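Local coordinates for putative iron-uptake ABC transport system,periplasmic iron-binding protein (Campylobacter jejuni, PDB 3E13) that binds ferric iron in the periplasm and probably delivers it to an ABC transporter for uptake into the cell, at residues Ser2-Ile6 with Asn246-Ala250; Glu17-Lys21 with Ile265-Ser269; Gly71-Val76 with Ala239-Ser243; Ser144-Leu148 with Val309-Asp313; Ile151-Asp155 with Asp294-Lys300. All blocks are in the same frame, centred on the assembly; numbering follows the deposited sequence.

Contact 1: residues Ser2-Ile6 with Asn246-Ala250; sequences SELNI and NQDAA
Leu4 pushes one branch of its side chain against the first turn of helix 247-257. Its CD1 lies 3.6 Å from Ala250 N and 4.0 Å from each of the methyls Ala249 CB and Ala250 CB. CG stands anti to the backbone N of Leu4 (chi1 177°), which swings the branched end toward the helix although CB itself does not head there. The peptide N-H under CD1 is already spent, since Ala250 N donates to Asn246 O at 3.0 Å, so the methyl meets a backbone whose polar group is satisfied.

One residue earlier on the strand, Glu3 O sits over the face of the Asn246 amide, 3.3 Å from Asn246 CG. The angle is too poor for Asn246 ND2 to donate to Glu3 O. Beside them the amides of Asn5 and Asn246 are turned 60° apart, with Asn5 ND2 and Asn246 ND2 3.9 Å from each other, two donors that are neighbours rather than partners.

The second shell explains this pose. Asp54 OD2 takes a bond from Asn246 ND2 and another from Asn5 N, while the Asn5 amide donates to Pro52 O and accepts from Asn31. Ile28, Ile55 and Phe253 also pack on Leu4, where strand 3-8 runs parallel to strands 29-34 and 55-58 in a sheet of the periplasmic binding protein fold.

Across the contact itself the adhesion is therefore apolar. The polar coupling of strand to helix is indirect, through the Asp54 carboxylate, whose two N-H donors would be expected to favour its charged form.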
# COMPACT_ATOMS: atom_id res chain seq x y z
N SER A 2 -4.86 13.55 26.18
CA SER A 2 -5.76 12.56 26.87
C SER A 2 -6.39 11.47 26.00
O SER A 2 -6.24 10.32 26.36
CB SER A 2 -6.80 13.22 27.74
OG SER A 2 -7.22 12.29 28.73
N GLU A 3 -7.12 11.80 24.91
CA GLU A 3 -7.58 10.81 23.93
C GLU A 3 -7.06 11.19 22.51
O GLU A 3 -6.73 12.36 22.22
CB GLU A 3 -9.12 10.75 23.89
CG GLU A 3 -9.83 9.77 24.84
CD GLU A 3 -11.27 9.51 24.41
OE1 GLU A 3 -11.87 10.47 23.86
OE2 GLU A 3 -11.81 8.37 24.59
N LEU A 4 -6.96 10.19 21.66
CA LEU A 4 -6.59 10.37 20.24
C LEU A 4 -7.40 9.39 19.42
O LEU A 4 -7.38 8.22 19.67
CB LEU A 4 -5.08 10.17 20.01
CG LEU A 4 -4.70 10.31 18.53
CD1 LEU A 4 -4.76 11.75 18.05
CD2 LEU A 4 -3.30 9.74 18.36
N ASN A 5 -8.17 9.89 18.46
CA ASN A 5 -9.06 9.07 17.66
C ASN A 5 -8.50 8.80 16.26
O ASN A 5 -8.33 9.73 15.48
CB ASN A 5 -10.40 9.80 17.58
CG ASN A 5 -11.06 9.94 18.98
OD1 ASN A 5 -11.14 8.95 19.71
ND2 ASN A 5 -11.52 11.13 19.32
N ILE A 6 -8.12 7.55 16.00
CA ILE A 6 -7.51 7.15 14.74
C ILE A 6 -8.49 6.34 13.91
O ILE A 6 -9.03 5.36 14.40
CB ILE A 6 -6.26 6.30 15.03
CG1 ILE A 6 -5.26 7.13 15.81
CG2 ILE A 6 -5.71 5.71 13.72
CD1 ILE A 6 -3.91 6.47 16.07
N ASN A 246 -8.14 17.03 19.05
CA ASN A 246 -6.96 16.67 19.85
C ASN A 246 -5.73 16.86 18.97
O ASN A 246 -5.00 15.92 18.74
CB ASN A 246 -7.09 15.22 20.31
CG ASN A 246 -8.39 14.96 21.10
OD1 ASN A 246 -8.64 15.61 22.12
ND2 ASN A 246 -9.19 14.01 20.64
N GLN A 247 -5.53 18.08 18.45
CA GLN A 247 -4.52 18.34 17.45
C GLN A 247 -3.09 18.15 17.94
O GLN A 247 -2.23 17.69 17.17
CB GLN A 247 -4.70 19.71 16.80
CG GLN A 247 -6.05 19.78 16.10
CD GLN A 247 -6.15 20.90 15.12
OE1 GLN A 247 -5.24 21.73 15.01
NE2 GLN A 247 -7.28 20.97 14.44
N ASP A 248 -2.84 18.48 19.21
CA ASP A 248 -1.49 18.27 19.77
C ASP A 248 -1.14 16.76 19.78
O ASP A 248 -0.04 16.32 19.39
CB ASP A 248 -1.39 18.87 21.16
CG ASP A 248 0.01 18.77 21.74
OD1 ASP A 248 0.19 18.06 22.73
OD2 ASP A 248 0.99 19.34 21.20
N ALA A 249 -2.07 15.94 20.24
CA ALA A 249 -1.88 14.51 20.28
C ALA A 249 -1.72 13.96 18.85
O ALA A 249 -0.93 13.07 18.61
CB ALA A 249 -3.07 13.86 20.96
N ALA A 250 -2.46 14.50 17.90
CA ALA A 250 -2.41 14.04 16.54
C ALA A 250 -1.00 14.27 15.95
O ALA A 250 -0.43 13.36 15.37
CB ALA A 250 -3.47 14.72 15.71

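Contact 2: residues Glu17-Lys21 with Ile265-Ser269; sequences EIIKK and ILTDS
Ile265 reaches across to helix 14-26 and parts into two branches at CB. Its CG2 stands anti to the backbone N and meets Ile18 CG1 at 3.9 Å, with Glu17 OE1 at 4.0 Å from the same methyl; the Ile18 and Ile265 side chains run antiparallel alongside one another. The other branch continues through CG1 with chi2 at 176°, and this extended course carries CD1 between the aliphatic stem of Lys21 and the carboxylate group of Glu17: Lys21 CD is 3.9 Å from Ile265 CD1, and Glu17 CD is also 3.9 Å from it.

Helix 14-26 is the connection of a beta-alpha-beta crossover, leaving strand 3-8 and returning to the parallel strand 29-34, and helix 260-268 packs on it here near its own C-terminal end. The charged ends do not pair across the contact. Lys21, bent at chi3 and chi4, sends NZ into a salt bridge with Glu261, one turn before Ile265 on the same helix.

On the more deeply buried side, Ile18 CD1 touches Leu266 CD2 at 3.8 Å, the two side chains set nearly perpendicular. Met257 also packs on Ile18, and the side chain of Leu266 lies about 7 Å from that of Tyr12, an iron ligand.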
# COMPACT_ATOMS: atom_id res chain seq x y z
N GLU A 17 1.06 -3.02 18.49
CA GLU A 17 2.26 -2.81 19.29
C GLU A 17 2.67 -1.33 19.26
O GLU A 17 3.07 -0.74 20.30
CB GLU A 17 3.45 -3.68 18.81
CG GLU A 17 4.79 -3.27 19.46
CD GLU A 17 6.05 -4.09 19.13
OE1 GLU A 17 6.15 -4.71 18.06
OE2 GLU A 17 6.99 -4.08 19.97
N ILE A 18 2.64 -0.74 18.06
CA ILE A 18 3.04 0.66 17.90
C ILE A 18 2.16 1.57 18.72
O ILE A 18 2.62 2.47 19.38
CB ILE A 18 3.05 1.04 16.37
CG1 ILE A 18 4.14 0.22 15.66
CG2 ILE A 18 3.10 2.53 16.18
CD1 ILE A 18 4.16 0.35 14.17
N ILE A 19 0.86 1.29 18.71
CA ILE A 19 -0.07 2.13 19.40
C ILE A 19 0.14 2.01 20.91
O ILE A 19 0.13 3.01 21.61
CB ILE A 19 -1.52 1.79 18.95
CG1 ILE A 19 -1.76 2.37 17.52
CG2 ILE A 19 -2.52 2.31 19.97
CD1 ILE A 19 -2.92 1.73 16.80
N LYS A 20 0.39 0.80 21.40
CA LYS A 20 0.66 0.58 22.82
C LYS A 20 1.88 1.34 23.24
O LYS A 20 1.89 2.01 24.29
CB LYS A 20 0.89 -0.91 23.08
CG LYS A 20 -0.36 -1.71 23.25
CD LYS A 20 -0.03 -3.03 23.99
CE LYS A 20 -0.58 -4.25 23.26
NZ LYS A 20 -0.53 -5.44 24.15
N LYS A 21 2.90 1.33 22.39
CA LYS A 21 4.08 2.10 22.70
C LYS A 21 3.80 3.59 22.77
O LYS A 21 4.37 4.26 23.63
CB LYS A 21 5.19 1.79 21.73
CG LYS A 21 5.75 0.41 21.95
CD LYS A 21 6.73 0.06 20.89
CE LYS A 21 8.10 0.21 21.37
NZ LYS A 21 8.45 -0.71 22.55
N ILE A 265 10.35 -1.01 13.81
CA ILE A 265 9.29 -2.01 13.94
C ILE A 265 8.58 -2.22 12.61
O ILE A 265 8.23 -3.33 12.23
CB ILE A 265 8.30 -1.60 15.03
CG1 ILE A 265 8.98 -1.68 16.41
CG2 ILE A 265 6.98 -2.41 14.92
CD1 ILE A 265 8.09 -1.20 17.49
N LEU A 266 8.35 -1.13 11.89
CA LEU A 266 7.64 -1.24 10.61
C LEU A 266 8.39 -2.13 9.62
O LEU A 266 7.76 -2.85 8.86
CB LEU A 266 7.38 0.13 10.05
CG LEU A 266 6.26 0.93 10.78
CD1 LEU A 266 6.37 2.41 10.51
CD2 LEU A 266 4.91 0.42 10.43
N THR A 267 9.74 -2.11 9.64
CA THR A 267 10.46 -3.03 8.77
C THR A 267 10.71 -4.41 9.42
O THR A 267 10.62 -5.44 8.75
CB THR A 267 11.74 -2.36 8.21
OG1 THR A 267 12.31 -3.18 7.19
CG2 THR A 267 12.84 -2.19 9.25
N ASP A 268 10.96 -4.44 10.73
CA ASP A 268 11.25 -5.68 11.41
C ASP A 268 10.04 -6.59 11.64
O ASP A 268 10.17 -7.84 11.60
CB ASP A 268 11.94 -5.44 12.73
CG ASP A 268 13.41 -5.09 12.58
OD1 ASP A 268 13.97 -4.84 11.45
OD2 ASP A 268 14.08 -4.97 13.62
N SER A 269 8.91 -5.97 11.94
CA SER A 269 7.70 -6.67 12.29
C SER A 269 6.62 -6.66 11.20
O SER A 269 5.80 -7.57 11.18
CB SER A 269 7.12 -6.13 13.61
OG SER A 269 8.04 -6.43 14.68

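Contact 3: residues Gly71-Val76 with Ala239-Ser243; sequences GLLSPV and AMTKS
Leu73 and Thr241 form an antiparallel non-hydrogen-bonded pair, their CA atoms 4.2 Å apart, in segments whose end-to-end directions differ by 118°, so the pairing is brief. Lys242 N donates to Leu72 O at 2.9 Å in a nearly straight bond (174° at the hydrogen), and Ser74 N donates to Met240 O at 2.9 Å. Beyond that the strands part, and a water fills the next rung, donating to Ser74 O at 2.7 Å and accepting from Met240 N.

Leu73 straddles the Ala239 methyl: CD1 and CD2 of Leu73 are each 3.7 Å from Ala239 CB, and Ala67 and Lys68 of helix 61-69 also touch this leucine. Ser74 and Met240 share one face of the sheet; Val76, just past the strand, packs its CG2 on Met240 CB at 3.8 Å. The bend at chi3 (70°) brings the terminal methyl of Met240 back over Ser74 CB. Ala250 of helix 247-257 lies against Met240 as well.

The Lys242 side chain bends at chi3, passes the carbonyl oxygen of Leu73 and ends with NZ donating to Gly71 O at 2.8 Å, approaching from above the carbonyl plane. Gly71 has positive phi and closes helix 61-69 with a Schellman motif.

The short strand 73-74 is thus attached by few direct backbone bonds, supplemented by water and by one lysine. An ammonium bonded to the carbonyl that follows the last turn would probably be favoured by the negative end of the helix and stay protonated.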
# COMPACT_ATOMS: atom_id res chain seq x y z
N GLY A 71 -11.74 17.66 1.12
CA GLY A 71 -11.70 18.73 2.11
C GLY A 71 -11.65 18.24 3.56
O GLY A 71 -12.06 18.95 4.49
N LEU A 72 -11.14 17.02 3.77
CA LEU A 72 -11.28 16.34 5.05
C LEU A 72 -10.04 16.48 5.93
O LEU A 72 -10.09 16.03 7.04
CB LEU A 72 -11.54 14.85 4.80
CG LEU A 72 -12.81 14.53 4.01
CD1 LEU A 72 -12.87 13.08 3.72
CD2 LEU A 72 -14.03 14.99 4.72
N LEU A 73 -8.92 17.00 5.40
CA LEU A 73 -7.66 16.96 6.15
C LEU A 73 -7.19 18.37 6.49
O LEU A 73 -7.70 19.36 5.98
CB LEU A 73 -6.59 16.23 5.34
CG LEU A 73 -6.95 14.84 4.75
CD1 LEU A 73 -5.81 14.26 3.95
CD2 LEU A 73 -7.33 13.89 5.80
N SER A 74 -6.20 18.46 7.38
CA SER A 74 -5.72 19.74 7.85
C SER A 74 -4.19 19.72 7.79
O SER A 74 -3.59 18.69 8.10
CB SER A 74 -6.12 19.87 9.29
OG SER A 74 -6.44 21.19 9.58
N PRO A 75 -3.58 20.83 7.42
CA PRO A 75 -2.11 20.84 7.29
C PRO A 75 -1.41 20.80 8.62
O PRO A 75 -1.86 21.39 9.61
CB PRO A 75 -1.82 22.13 6.54
CG PRO A 75 -2.99 23.03 6.84
CD PRO A 75 -4.16 22.14 7.07
N VAL A 76 -0.24 20.12 8.62
CA VAL A 76 0.64 20.01 9.76
C VAL A 76 2.00 20.46 9.34
O VAL A 76 2.54 19.94 8.39
CB VAL A 76 0.67 18.57 10.34
CG1 VAL A 76 1.71 18.38 11.44
CG2 VAL A 76 -0.71 18.19 10.87
N ALA A 239 -2.41 11.44 8.04
CA ALA A 239 -2.91 12.80 7.98
C ALA A 239 -3.71 13.14 9.25
O ALA A 239 -4.33 12.24 9.85
CB ALA A 239 -3.87 12.97 6.81
N MET A 240 -3.67 14.41 9.64
CA MET A 240 -4.59 14.98 10.61
C MET A 240 -5.88 15.38 9.92
O MET A 240 -5.85 15.98 8.89
CB MET A 240 -3.95 16.18 11.29
CG MET A 240 -4.78 16.66 12.52
SD MET A 240 -4.03 18.01 13.39
CE MET A 240 -4.21 19.21 12.34
N THR A 241 -7.00 15.04 10.52
CA THR A 241 -8.29 15.44 9.98
C THR A 241 -8.64 16.88 10.34
O THR A 241 -8.26 17.37 11.42
CB THR A 241 -9.39 14.52 10.44
OG1 THR A 241 -9.37 14.41 11.88
CG2 THR A 241 -9.17 13.13 9.95
N LYS A 242 -9.39 17.53 9.46
CA LYS A 242 -9.87 18.88 9.70
C LYS A 242 -10.78 18.89 10.96
O LYS A 242 -10.88 19.91 11.65
CB LYS A 242 -10.67 19.36 8.47
CG LYS A 242 -11.19 20.75 8.52
CD LYS A 242 -11.71 21.16 7.15
CE LYS A 242 -10.65 21.40 6.10
NZ LYS A 242 -11.40 21.66 4.78
N SER A 243 -11.37 17.74 11.29
CA SER A 243 -12.27 17.59 12.43
C SER A 243 -11.55 17.45 13.75
O SER A 243 -12.17 17.53 14.82
CB SER A 243 -13.15 16.35 12.25
OG SER A 243 -12.39 15.14 12.20
O HOH W 1 -12.41 16.11 8.75
O HOH W 2 -2.32 16.28 7.94

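Contact 4: residues Ser144-Leu148 with Val309-Asp313; sequences SKTLL and VKIYD
Tyr312 lays its ring beneath Leu148 and ends on the backbone of Ser144. The packing is tight here: Leu148 CD2 stands 3.5 Å from the ring centroid of Tyr312 and only 8° off the ring normal, a CH-pi contact over the centre of the face. At the edge of the ring, Tyr312 OH donates to Ser144 O at 2.8 Å. That oxygen also accepts the helical bond from Leu148 N at 3.1 Å, and the two donors arrive from opposite faces of its carbonyl plane, so the phenol adds a bond without displacing the helix's own. Leu148 CD2 further touches Ile311 CG2 at 4.0 Å, and Trp163 backs both Leu148 and Tyr312.

The looser, partly exposed side is a single touch, Lys145 CD against Val309 CG2 at 3.8 Å, the two chains lying alongside and pointing the same way.

The helix segments cross at 105° with their axes 10.1 Å apart, a separation bridged by the long tyrosine. Ser144 directly follows the iron ligand Tyr143, and its side chain is about 11 Å from the iron. Such steep packing of a C-terminal helix on the helix that bears a ligand at its start belongs to the helical layer around one lobe of a two-lobed periplasmic binding protein.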
# COMPACT_ATOMS: atom_id res chain seq x y z
N SER A 144 -5.02 -1.87 -6.16
CA SER A 144 -5.33 -2.09 -7.56
C SER A 144 -5.62 -0.79 -8.25
O SER A 144 -5.16 -0.57 -9.38
CB SER A 144 -6.58 -2.99 -7.72
OG SER A 144 -6.40 -4.26 -7.13
N LYS A 145 -6.38 0.08 -7.59
CA LYS A 145 -6.73 1.40 -8.12
C LYS A 145 -5.47 2.23 -8.34
O LYS A 145 -5.31 2.84 -9.38
CB LYS A 145 -7.67 2.11 -7.20
CG LYS A 145 -9.01 1.46 -7.21
CD LYS A 145 -10.02 2.21 -6.43
CE LYS A 145 -9.78 2.17 -4.97
NZ LYS A 145 -10.97 2.77 -4.17
N THR A 146 -4.56 2.22 -7.38
CA THR A 146 -3.36 3.01 -7.47
C THR A 146 -2.37 2.47 -8.48
O THR A 146 -1.76 3.23 -9.19
CB THR A 146 -2.75 3.24 -6.10
OG1 THR A 146 -3.67 4.04 -5.33
CG2 THR A 146 -1.42 4.01 -6.20
N LEU A 147 -2.27 1.15 -8.61
CA LEU A 147 -1.46 0.59 -9.66
C LEU A 147 -1.96 1.04 -11.04
O LEU A 147 -1.18 1.44 -11.89
CB LEU A 147 -1.37 -0.93 -9.54
CG LEU A 147 -0.64 -1.72 -10.63
CD1 LEU A 147 0.84 -1.30 -10.68
CD2 LEU A 147 -0.76 -3.21 -10.35
N LEU A 148 -3.28 0.97 -11.29
CA LEU A 148 -3.80 1.37 -12.57
C LEU A 148 -3.59 2.86 -12.81
O LEU A 148 -3.24 3.29 -13.91
CB LEU A 148 -5.28 1.04 -12.69
CG LEU A 148 -5.87 1.39 -14.05
CD1 LEU A 148 -5.22 0.65 -15.16
CD2 LEU A 148 -7.37 1.05 -14.04
N VAL A 309 -10.62 4.40 -11.55
CA VAL A 309 -11.89 3.82 -11.12
C VAL A 309 -12.82 3.58 -12.33
O VAL A 309 -13.37 2.50 -12.52
CB VAL A 309 -12.57 4.70 -10.04
CG1 VAL A 309 -14.04 4.26 -9.80
CG2 VAL A 309 -11.76 4.68 -8.78
N LYS A 310 -12.94 4.60 -13.17
CA LYS A 310 -13.83 4.54 -14.33
C LYS A 310 -13.37 3.48 -15.33
O LYS A 310 -14.18 2.77 -15.89
CB LYS A 310 -13.94 5.90 -14.97
CG LYS A 310 -14.89 6.80 -14.22
CD LYS A 310 -14.71 8.21 -14.64
CE LYS A 310 -15.79 9.10 -14.04
NZ LYS A 310 -15.59 10.53 -14.33
N ILE A 311 -12.06 3.37 -15.54
CA ILE A 311 -11.57 2.35 -16.42
C ILE A 311 -11.83 0.96 -15.93
O ILE A 311 -12.29 0.11 -16.71
CB ILE A 311 -10.08 2.58 -16.71
CG1 ILE A 311 -9.91 3.84 -17.54
CG2 ILE A 311 -9.41 1.34 -17.41
CD1 ILE A 311 -8.41 4.16 -17.87
N TYR A 312 -11.57 0.67 -14.65
CA TYR A 312 -11.84 -0.65 -14.17
C TYR A 312 -13.36 -0.95 -14.31
O TYR A 312 -13.72 -2.07 -14.67
CB TYR A 312 -11.46 -0.76 -12.71
CG TYR A 312 -10.01 -1.12 -12.41
CD1 TYR A 312 -9.31 -0.47 -11.39
CD2 TYR A 312 -9.39 -2.18 -13.05
CE1 TYR A 312 -7.99 -0.85 -11.07
CE2 TYR A 312 -8.05 -2.54 -12.72
CZ TYR A 312 -7.39 -1.88 -11.74
OH TYR A 312 -6.11 -2.29 -11.40
N ASP A 313 -14.20 0.03 -14.00
CA ASP A 313 -15.67 -0.14 -14.03
C ASP A 313 -16.08 -0.45 -15.49
O ASP A 313 -16.90 -1.34 -15.73
CB ASP A 313 -16.42 1.14 -13.55
CG ASP A 313 -16.45 1.35 -12.03
OD1 ASP A 313 -15.95 0.53 -11.21
OD2 ASP A 313 -16.97 2.41 -11.54

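Contact 5: residues Ile151-Asp155 with Asp294-Lys300; sequences IIAND and DQIPVSK
Asn154 and Asp294 reach toward each other across the contact, amide to carboxylate, and the aspartate at the same time forms an Asx turn: its OD2 accepts from Ile296 N, two residues on, at 3.0 Å. One carboxylate thus serves both the turn and the C-terminal end of helix 142-155.

The two flat groups are inclined 29° to each other. Asn154 ND2 donates to Asp294 OD1 at 3.0 Å, using the syn lone pair of that oxygen; the bond is bent, 140° at the hydrogen, and Asp294 OD1 is tilted from the amide plane by 25°. A water closes the other side, donating to Asn154 OD1 at 2.7 Å and to Asp294 OD2 at 2.6 Å, so amide, carboxylate and water make a ring of bonds in which both ends of the amide are engaged. Ile296 N meets OD2 from above the carboxylate plane. These bonds restrain the rotation of both groups. Arg229 lies close by, in a salt bridge with Asp155 and a long, weak ion pair with Asp294, which would partly offset the acidic charge.

Below the polar ring, Ile296 and Ala153 make an apolar touch. The Ile296 side chain, CG1 anti to its backbone N and the chain extended beyond, brings its tip to the helix: Ile296 CD1 packs on Ala153 CB at 3.7 Å. Lys300 comes from the first turn of helix 298-302 along a stretched chain that bends just before the ammonium, leaving Lys300 NZ 3.2 Å from Ala153 O and 3.6 Å from Ala153 CB.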
# COMPACT_ATOMS: atom_id res chain seq x y z
N ILE A 151 -0.23 3.38 -14.15
CA ILE A 151 -0.15 3.04 -15.58
C ILE A 151 -0.71 4.18 -16.45
O ILE A 151 -0.17 4.52 -17.52
CB ILE A 151 -0.83 1.71 -15.81
CG1 ILE A 151 -0.03 0.60 -15.12
CG2 ILE A 151 -0.94 1.39 -17.28
CD1 ILE A 151 -0.78 -0.77 -15.04
N ILE A 152 -1.84 4.78 -16.03
CA ILE A 152 -2.35 5.97 -16.70
C ILE A 152 -1.28 7.04 -16.72
O ILE A 152 -0.99 7.66 -17.74
CB ILE A 152 -3.64 6.52 -16.07
CG1 ILE A 152 -4.78 5.51 -16.14
CG2 ILE A 152 -4.02 7.81 -16.76
CD1 ILE A 152 -5.98 5.86 -15.23
N ALA A 153 -0.69 7.30 -15.56
CA ALA A 153 0.26 8.38 -15.45
C ALA A 153 1.51 8.14 -16.34
O ALA A 153 2.04 9.10 -16.94
CB ALA A 153 0.67 8.58 -14.00
N ASN A 154 1.93 6.89 -16.46
CA ASN A 154 3.15 6.57 -17.17
C ASN A 154 2.90 6.34 -18.69
O ASN A 154 3.67 6.85 -19.53
CB ASN A 154 3.83 5.35 -16.58
CG ASN A 154 4.69 5.68 -15.42
OD1 ASN A 154 5.58 6.57 -15.52
ND2 ASN A 154 4.45 5.02 -14.28
N ASP A 155 1.82 5.65 -19.03
CA ASP A 155 1.62 5.11 -20.37
C ASP A 155 0.35 5.62 -21.03
O ASP A 155 0.13 5.27 -22.19
CB ASP A 155 1.60 3.58 -20.36
CG ASP A 155 2.93 2.98 -19.89
OD1 ASP A 155 4.00 3.60 -20.01
OD2 ASP A 155 2.97 1.88 -19.34
N ASP A 294 10.24 3.07 -9.67
CA ASP A 294 9.70 4.10 -10.48
C ASP A 294 9.96 5.45 -9.77
O ASP A 294 9.74 5.58 -8.53
CB ASP A 294 8.19 3.87 -10.64
CG ASP A 294 7.55 4.72 -11.70
OD1 ASP A 294 6.44 4.29 -12.20
OD2 ASP A 294 8.05 5.80 -12.10
N GLN A 295 10.46 6.40 -10.55
CA GLN A 295 10.77 7.73 -10.03
C GLN A 295 9.60 8.70 -9.98
O GLN A 295 9.73 9.82 -9.45
CB GLN A 295 11.96 8.34 -10.77
CG GLN A 295 13.23 7.51 -10.65
CD GLN A 295 13.70 7.35 -9.25
OE1 GLN A 295 13.69 6.23 -8.72
NE2 GLN A 295 14.03 8.45 -8.61
N ILE A 296 8.45 8.30 -10.51
CA ILE A 296 7.32 9.21 -10.55
C ILE A 296 6.92 9.61 -9.12
O ILE A 296 6.91 8.77 -8.21
CB ILE A 296 6.15 8.55 -11.31
CG1 ILE A 296 5.06 9.61 -11.59
CG2 ILE A 296 5.55 7.42 -10.51
CD1 ILE A 296 4.00 9.06 -12.54
N PRO A 297 6.58 10.88 -8.89
CA PRO A 297 6.07 11.24 -7.58
C PRO A 297 4.76 10.55 -7.32
O PRO A 297 3.91 10.50 -8.20
CB PRO A 297 5.89 12.75 -7.69
CG PRO A 297 6.83 13.13 -8.72
CD PRO A 297 6.72 12.06 -9.76
N VAL A 298 4.59 10.05 -6.11
CA VAL A 298 3.34 9.34 -5.77
C VAL A 298 2.16 10.28 -5.86
O VAL A 298 1.05 9.84 -6.19
CB VAL A 298 3.43 8.61 -4.40
CG1 VAL A 298 4.39 7.46 -4.48
CG2 VAL A 298 3.80 9.51 -3.28
N SER A 299 2.37 11.57 -5.57
CA SER A 299 1.29 12.55 -5.77
C SER A 299 0.76 12.61 -7.22
O SER A 299 -0.45 12.76 -7.44
CB SER A 299 1.73 13.95 -5.30
OG SER A 299 2.76 14.45 -6.11
N LYS A 300 1.65 12.50 -8.19
CA LYS A 300 1.29 12.50 -9.61
C LYS A 300 0.49 11.24 -10.00
O LYS A 300 -0.48 11.33 -10.76
CB LYS A 300 2.54 12.59 -10.48
CG LYS A 300 2.19 12.66 -11.97
CD LYS A 300 3.38 12.84 -12.90
CE LYS A 300 2.95 12.91 -14.38
NZ LYS A 300 2.41 11.61 -15.03
O HOH W 3 7.97 7.09 -14.31

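How the contacts relate
The five contacts fall into two groups. Contacts 1 and 3 have centres about 13 Å apart, reach the same mixed sheet and touch where Met240 meets Gln247 and Ala250; contact 2, its centre about 19 Å from that of contact 1, involves the helices that follow strand 3-8 and helix 247-257. Contacts 4 and 5, with centres about 14 Å apart, share helix 142-155 and touch through Ile311 and Ile152. The centres of contacts 2 and 4 lie about 31 Å apart, on opposite sides of the chain's centre. Since segments of contacts 1 and 2 alternate along the chain with those of contacts 4 and 5, the polypeptide passes repeatedly between the two regions, consistent with two lobes joined by hinge strands.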